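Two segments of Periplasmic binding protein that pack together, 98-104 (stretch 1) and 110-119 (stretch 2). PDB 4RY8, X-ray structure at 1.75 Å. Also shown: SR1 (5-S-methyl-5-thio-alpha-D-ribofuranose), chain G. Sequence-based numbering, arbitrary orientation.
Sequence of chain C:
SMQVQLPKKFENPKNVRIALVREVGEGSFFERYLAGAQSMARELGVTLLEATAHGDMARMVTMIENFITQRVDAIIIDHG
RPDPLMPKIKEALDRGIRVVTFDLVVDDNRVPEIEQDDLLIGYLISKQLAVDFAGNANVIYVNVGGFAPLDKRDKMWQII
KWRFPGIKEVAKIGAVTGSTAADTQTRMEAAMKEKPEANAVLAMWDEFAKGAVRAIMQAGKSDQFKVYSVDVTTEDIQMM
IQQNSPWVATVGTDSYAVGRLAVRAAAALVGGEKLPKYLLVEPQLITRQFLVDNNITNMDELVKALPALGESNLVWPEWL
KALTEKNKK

Stretch 1 (98-104) RVVTFDL
Stretch 2 (110-119) RVPEIEQDDL

Ile114 lies at the apolar centre of the contact, burying more surface (76 Å²) than any other residue of the two stretches. With chi1 m and chi2 t, it sets its CD1 3.8 Å from CG2 of Val100 (chi1 p) and its CG2 4.0 Å from CD1 of Phe102 (chi1 t, chi2 51°). Phe102 and Ile114 share one face of the sheet; Thr101 (chi1 p) and Glu113 (m, t, chi3 27°) share the other. Further back, Val99 and Val111, both t, meet CG1 to CG1 at 4.1 Å.

Strands 98-102 and 113-115 run parallel, their directions 22° apart, with phi/psi near -120/156 at Thr101, -121/121 at Phe102 and -113/116 at Glu113. The register pairs Thr101 with Glu113 (CA to CA 5.0 Å) and Phe102 with Ile114 (CA to CA 4.7 Å). Three nearly linear hydrogen bonds fix it: Thr101 N to Pro112 O, 3.0 Å; Ile114 N to Thr101 O, 2.8 Å; and Asp103 N to Ile114 O, 3.1 Å. Ile114 O also receives a CA-H contact from Phe102 CA at 3.4 Å.

Beyond the strand, Asp103 turns the chain with phi/psi 64/37, and Thr101 OG1 donates to Leu104 O at 2.7 Å. Water 2 ties this turn to stretch 2, donating to Thr101 OG1 (2.7 Å) and Ile114 O (2.9 Å).

At the polar edge, Asp103 OD1 and Asp118 OD2 (both chi1 m) stand 3.7 Å apart despite like charge; waters 3 and 4 each donate to both atoms. Asp118 N donates to Glu115 OE2 at 2.7 Å. Gln116 (m, t, chi3 100°) places NE2 at the edge of the Phe102 ring, 3.9 Å from CZ. The bound sugar SR1 joins both stretches: its O1 donates to Asp103 OD2 at a very short 2.5 Å, and its O2 accepts from Gln116 NE2 at 3.0 Å.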

# COMPACT_ATOMS: atom_id res chain seq x y z
N ARG C 98 -29.16 -0.03 -13.75
CA ARG C 98 -27.94 -0.54 -13.14
C ARG C 98 -27.01 0.66 -12.93
O ARG C 98 -27.01 1.62 -13.72
CB ARG C 98 -27.32 -1.67 -13.99
CG ARG C 98 -28.29 -2.85 -14.28
CD ARG C 98 -29.19 -3.30 -13.09
NE ARG C 98 -30.06 -4.43 -13.46
CZ ARG C 98 -31.20 -4.80 -12.86
NH1 ARG C 98 -31.70 -4.14 -11.81
NH2 ARG C 98 -31.87 -5.85 -13.30
N VAL C 99 -26.27 0.63 -11.83
CA VAL C 99 -25.36 1.73 -11.46
C VAL C 99 -24.00 1.21 -11.12
O VAL C 99 -23.86 0.24 -10.40
CB VAL C 99 -25.90 2.49 -10.24
CG1 VAL C 99 -24.97 3.64 -9.89
CG2 VAL C 99 -27.31 2.99 -10.54
N VAL C 100 -22.97 1.90 -11.58
CA VAL C 100 -21.62 1.60 -11.17
C VAL C 100 -21.00 2.93 -10.93
O VAL C 100 -21.39 3.89 -11.57
CB VAL C 100 -20.84 0.83 -12.28
CG1 VAL C 100 -21.01 1.49 -13.64
CG2 VAL C 100 -19.34 0.71 -11.95
N THR C 101 -20.03 3.03 -10.02
CA THR C 101 -19.36 4.28 -9.81
C THR C 101 -17.88 4.21 -10.06
O THR C 101 -17.24 3.13 -10.02
CB THR C 101 -19.58 4.86 -8.41
OG1 THR C 101 -18.84 4.09 -7.47
CG2 THR C 101 -21.03 4.82 -8.03
N PHE C 102 -17.34 5.38 -10.36
CA PHE C 102 -15.92 5.62 -10.41
C PHE C 102 -15.72 6.71 -9.41
O PHE C 102 -16.32 7.77 -9.54
CB PHE C 102 -15.44 6.08 -11.79
CG PHE C 102 -13.98 6.47 -11.81
CD1 PHE C 102 -13.01 5.61 -11.31
CD2 PHE C 102 -13.57 7.69 -12.29
CE1 PHE C 102 -11.68 5.97 -11.28
CE2 PHE C 102 -12.23 8.07 -12.28
CZ PHE C 102 -11.29 7.20 -11.76
N ASP C 103 -14.90 6.45 -8.40
CA ASP C 103 -14.54 7.50 -7.45
C ASP C 103 -15.70 8.02 -6.65
O ASP C 103 -15.76 9.21 -6.33
CB ASP C 103 -13.80 8.66 -8.13
CG ASP C 103 -12.31 8.39 -8.36
OD1 ASP C 103 -11.78 7.39 -7.86
OD2 ASP C 103 -11.65 9.24 -9.01
N LEU C 104 -16.62 7.11 -6.29
CA LEU C 104 -17.68 7.49 -5.29
C LEU C 104 -18.02 6.26 -4.48
O LEU C 104 -18.40 5.22 -5.06
CB LEU C 104 -18.94 7.93 -6.03
CG LEU C 104 -20.17 8.27 -5.14
CD1 LEU C 104 -19.77 9.51 -4.41
CD2 LEU C 104 -21.40 8.49 -5.97
N ARG C 110 -25.37 -3.60 -4.57
CA ARG C 110 -25.72 -3.67 -5.99
C ARG C 110 -24.80 -2.85 -6.91
O ARG C 110 -24.77 -3.07 -8.12
CB ARG C 110 -27.16 -3.23 -6.21
CG ARG C 110 -28.19 -4.20 -5.66
CD ARG C 110 -29.60 -3.63 -5.76
NE ARG C 110 -29.76 -2.49 -4.87
CZ ARG C 110 -30.90 -1.81 -4.68
NH1 ARG C 110 -32.01 -2.14 -5.35
NH2 ARG C 110 -30.90 -0.79 -3.83
N VAL C 111 -24.04 -1.92 -6.31
CA VAL C 111 -23.22 -0.94 -7.04
C VAL C 111 -21.75 -1.20 -6.91
O VAL C 111 -21.15 -0.84 -5.90
CB VAL C 111 -23.46 0.46 -6.46
CG1 VAL C 111 -22.65 1.51 -7.21
CG2 VAL C 111 -24.95 0.75 -6.47
N PRO C 112 -21.15 -1.77 -7.95
CA PRO C 112 -19.73 -1.85 -7.94
C PRO C 112 -19.09 -0.49 -7.92
O PRO C 112 -19.61 0.47 -8.53
CB PRO C 112 -19.39 -2.59 -9.25
CG PRO C 112 -20.67 -3.08 -9.79
CD PRO C 112 -21.75 -2.28 -9.18
N GLU C 113 -17.97 -0.42 -7.21
CA GLU C 113 -17.16 0.75 -7.12
C GLU C 113 -15.79 0.52 -7.80
O GLU C 113 -14.98 -0.30 -7.37
CB GLU C 113 -16.95 1.13 -5.67
CG GLU C 113 -18.20 1.48 -4.92
CD GLU C 113 -17.91 1.72 -3.44
OE1 GLU C 113 -16.76 2.12 -3.10
OE2 GLU C 113 -18.83 1.53 -2.60
N ILE C 114 -15.55 1.28 -8.87
CA ILE C 114 -14.25 1.35 -9.55
C ILE C 114 -13.38 2.43 -8.90
O ILE C 114 -13.83 3.56 -8.67
CB ILE C 114 -14.41 1.64 -11.07
CG1 ILE C 114 -15.30 0.56 -11.71
CG2 ILE C 114 -13.06 1.66 -11.75
CD1 ILE C 114 -15.75 0.82 -13.14
N GLU C 115 -12.15 2.09 -8.55
CA GLU C 115 -11.18 3.11 -8.23
C GLU C 115 -9.80 2.67 -8.57
O GLU C 115 -9.59 1.50 -8.94
CB GLU C 115 -11.23 3.45 -6.74
CG GLU C 115 -11.09 2.24 -5.84
CD GLU C 115 -10.63 2.64 -4.46
OE1 GLU C 115 -11.49 2.75 -3.54
OE2 GLU C 115 -9.42 2.87 -4.31
N GLN C 116 -8.85 3.59 -8.41
CA GLN C 116 -7.46 3.30 -8.75
C GLN C 116 -6.62 2.84 -7.57
O GLN C 116 -5.38 3.01 -7.58
CB GLN C 116 -6.84 4.52 -9.34
CG GLN C 116 -7.57 4.99 -10.56
CD GLN C 116 -7.12 6.34 -11.00
OE1 GLN C 116 -6.32 6.47 -11.92
NE2 GLN C 116 -7.62 7.36 -10.36
N ASP C 117 -7.29 2.22 -6.60
CA ASP C 117 -6.68 1.79 -5.34
C ASP C 117 -6.07 3.03 -4.76
O ASP C 117 -4.86 3.15 -4.63
CB ASP C 117 -5.67 0.63 -5.48
CG ASP C 117 -5.38 -0.04 -4.17
OD1 ASP C 117 -5.66 0.54 -3.09
OD2 ASP C 117 -4.91 -1.18 -4.18
N ASP C 118 -6.92 3.98 -4.38
CA ASP C 118 -6.38 5.28 -3.91
C ASP C 118 -5.60 5.29 -2.58
O ASP C 118 -4.72 6.17 -2.35
CB ASP C 118 -7.46 6.33 -3.91
CG ASP C 118 -7.87 6.71 -5.30
OD1 ASP C 118 -7.00 7.16 -6.11
OD2 ASP C 118 -9.04 6.47 -5.61
N LEU C 119 -5.93 4.35 -1.71
CA LEU C 119 -5.16 4.15 -0.51
C LEU C 119 -3.74 3.69 -0.89
O LEU C 119 -2.76 4.21 -0.39
CB LEU C 119 -5.85 3.15 0.37
CG LEU C 119 -7.17 3.64 0.98
CD1 LEU C 119 -7.84 2.57 1.80
CD2 LEU C 119 -6.91 4.89 1.80
CS SR1 G . -10.70 16.32 -8.52
S SR1 G . -10.49 14.60 -8.16
C5 SR1 G . -9.06 14.39 -9.24
C4 SR1 G . -8.55 12.95 -9.22
O4 SR1 G . -9.61 12.15 -9.61
C1 SR1 G . -9.19 11.11 -10.51
O1 SR1 G . -9.42 9.90 -9.88
C2 SR1 G . -7.71 11.28 -10.82
O2 SR1 G . -6.80 10.25 -10.34
C3 SR1 G . -7.42 12.63 -10.19
O3 SR1 G . -6.17 12.60 -9.52
O HOH W 1 -26.35 -1.90 -10.31
O HOH W 2 -16.17 4.15 -7.05
O HOH W 3 -11.54 6.85 -5.20
O HOH W 4 -9.33 6.45 -8.24